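Local coordinates for sulfate permease family protein (Vibrio cholerae, PDB 4DGH) that is the STAS domain of a predicted membrane permease of the sulfate transporter family, which probably carries sulfate or related anions across the membrane, at residues Y24-P29 / Q68-M73. Sequence-based numbering, arbitrary orientation.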
loop_
_atom_site.group_PDB
_atom_site.type_symbol
_atom_site.label_atom_id
_atom_site.label_comp_id
_atom_site.label_asym_id
_atom_site.label_seq_id
_atom_site.Cartn_x
_atom_site.Cartn_y
_atom_site.Cartn_z
ATOM N N TYR A 24 -10.522 -9.744 9.449
ATOM C CA TYR A 24 -9.391 -8.983 8.904
ATOM C C TYR A 24 -8.326 -9.933 8.430
ATOM O O TYR A 24 -8.070 -10.943 9.102
ATOM C CB TYR A 24 -8.835 -8.051 10.021
ATOM C CG TYR A 24 -7.653 -7.189 9.478
ATOM C CD1 TYR A 24 -7.881 -6.134 8.535
ATOM C CD2 TYR A 24 -6.348 -7.418 9.879
ATOM C CE1 TYR A 24 -6.822 -5.374 8.018
ATOM C CE2 TYR A 24 -5.289 -6.593 9.373
ATOM C CZ TYR A 24 -5.532 -5.668 8.418
ATOM O OH TYR A 24 -4.453 -4.903 7.905
ATOM N N ALA A 25 -7.709 -9.675 7.288
ATOM C CA ALA A 25 -6.639 -10.520 6.879
ATOM C C ALA A 25 -5.307 -9.808 6.837
ATOM O O ALA A 25 -5.200 -8.707 6.291
ATOM C CB ALA A 25 -6.923 -11.146 5.510
ATOM N N LEU A 26 -4.267 -10.518 7.272
ATOM C CA LEU A 26 -2.937 -10.003 7.153
ATOM C C LEU A 26 -2.481 -10.330 5.720
ATOM O O LEU A 26 -2.516 -11.492 5.279
ATOM C CB LEU A 26 -2.059 -10.707 8.171
ATOM C CG LEU A 26 -2.506 -10.420 9.603
ATOM C CD1 LEU A 26 -1.504 -11.027 10.585
ATOM C CD2 LEU A 26 -2.558 -8.901 9.703
ATOM N N GLU A 27 -2.061 -9.344 4.972
ATOM C CA GLU A 27 -1.667 -9.670 3.573
ATOM C C GLU A 27 -0.148 -9.735 3.494
ATOM O O GLU A 27 0.553 -8.715 3.628
ATOM C CB GLU A 27 -2.231 -8.670 2.561
ATOM C CG GLU A 27 -3.281 -9.228 1.581
ATOM C CD GLU A 27 -4.707 -8.692 1.821
ATOM O OE1 GLU A 27 -4.888 -7.481 2.161
ATOM O OE2 GLU A 27 -5.671 -9.483 1.641
ATOM N N GLY A 28 0.352 -10.941 3.305
ATOM C CA GLY A 28 1.747 -11.165 3.064
ATOM C C GLY A 28 2.539 -11.172 4.340
ATOM O O GLY A 28 2.008 -10.866 5.428
ATOM N N PRO A 29 3.830 -11.498 4.235
ATOM C CA PRO A 29 4.571 -11.471 5.460
ATOM C C PRO A 29 4.826 -10.095 6.062
ATOM O O PRO A 29 5.186 -10.022 7.213
ATOM C CB PRO A 29 5.867 -12.163 5.121
ATOM C CG PRO A 29 5.986 -12.057 3.638
ATOM C CD PRO A 29 4.693 -11.643 3.056
ATOM N N GLN A 68 5.972 -9.970 17.219
ATOM C CA GLN A 68 5.735 -8.928 18.212
ATOM C C GLN A 68 4.676 -7.933 17.714
ATOM O O GLN A 68 3.897 -7.413 18.498
ATOM C CB GLN A 68 7.030 -8.209 18.556
ATOM C CG GLN A 68 7.922 -9.091 19.429
ATOM C CD GLN A 68 9.335 -8.540 19.542
ATOM O OE1 GLN A 68 10.151 -8.731 18.622
ATOM N NE2 GLN A 68 9.660 -7.891 20.670
ATOM N N THR A 69 4.625 -7.712 16.411
ATOM C CA THR A 69 3.550 -6.893 15.830
ATOM C C THR A 69 2.192 -7.534 16.015
ATOM O O THR A 69 1.215 -6.854 16.383
ATOM C CB THR A 69 3.896 -6.621 14.353
ATOM O OG1 THR A 69 5.147 -5.952 14.342
ATOM C CG2 THR A 69 2.901 -5.685 13.671
ATOM N N LEU A 70 2.093 -8.838 15.702
ATOM C CA LEU A 70 0.824 -9.550 15.842
ATOM C C LEU A 70 0.402 -9.572 17.321
ATOM O O LEU A 70 -0.787 -9.435 17.640
ATOM C CB LEU A 70 0.918 -10.971 15.284
ATOM C CG LEU A 70 -0.242 -11.901 15.441
ATOM C CD1 LEU A 70 -1.485 -11.339 14.731
ATOM C CD2 LEU A 70 -0.010 -13.254 14.808
ATOM N N GLU A 71 1.364 -9.837 18.219
ATOM C CA GLU A 71 1.074 -9.776 19.648
ATOM C C GLU A 71 0.449 -8.436 20.124
ATOM O O GLU A 71 -0.558 -8.418 20.825
ATOM C CB GLU A 71 2.360 -10.105 20.432
ATOM C CG GLU A 71 2.128 -9.891 21.915
ATOM C CD GLU A 71 3.330 -10.242 22.762
ATOM O OE1 GLU A 71 4.474 -10.245 22.199
ATOM O OE2 GLU A 71 3.121 -10.488 23.995
ATOM N N GLU A 72 1.074 -7.333 19.768
ATOM C CA GLU A 72 0.642 -5.989 20.154
ATOM C C GLU A 72 -0.744 -5.721 19.579
ATOM O O GLU A 72 -1.606 -5.240 20.305
ATOM C CB GLU A 72 1.622 -4.919 19.616
ATOM C CG GLU A 72 1.163 -3.494 19.919
ATOM C CD GLU A 72 2.279 -2.428 19.771
ATOM O OE1 GLU A 72 3.073 -2.476 18.778
ATOM O OE2 GLU A 72 2.366 -1.506 20.646
HETATM N N MSE A 73 -0.969 -6.069 18.314
HETATM C CA MSE A 73 -2.303 -5.926 17.724
HETATM C C MSE A 73 -3.382 -6.678 18.485
HETATM O O MSE A 73 -4.451 -6.150 18.754
HETATM C CB MSE A 73 -2.244 -6.440 16.284
HETATM C CG MSE A 73 -3.413 -5.838 15.523
HETATM SE SE MSE A 73 -3.511 -6.747 13.778
HETATM C CE MSE A 73 -5.004 -5.936 12.835
#
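M73 and Y24 make the closest approach between residues 24-29, at the end of strand 21-25, and residues 68-73 of helix 64-78; the strand is an outermost one of this chain's parallel sheet in the STAS domain. M73 is a selenomethionine modelled in two conformers; in the one described here its methyl CE lies 3.5 Å from CE2 of the Y24 ring, with CD2 almost as near. The methyl comes in obliquely, and the two side chains run at about a right angle to each other. What carries it across is an extended chain: past CG, both remaining torsions are close to 180° (chi3 -179°), so the selenium and methyl reach well out from the helix.

The methyl contact belongs to that conformer, but the Y24 ring is densely packed by its other partners. F38 of helix 32-44 stacks on it and also touches M73. L52 and L54 of strand 51-55 line Y24 as well, and F30 of a second subunit meets the ring edge-to-face.

The second bridge, between L26 and L70, is lighter. The CA atoms of L26 and L70 are 9.5 Å apart, and a single methyl from each makes the contact. L70 has CG anti to its backbone N (chi1 175°), which brings CD1 to L26 although its CB does not head there; L54 and I102 pack against it too.

Farther out the two segments diverge. E27 and E72 are exposed and take no part in the contact, and the turn through G28 and P29 stays well away from the helix. L26 links the packed side to the ion site: its carbonyl O and that of R55 bind a potassium ion whose site also includes W58, while its CD1 meets L70 CD1 at 4.2 Å.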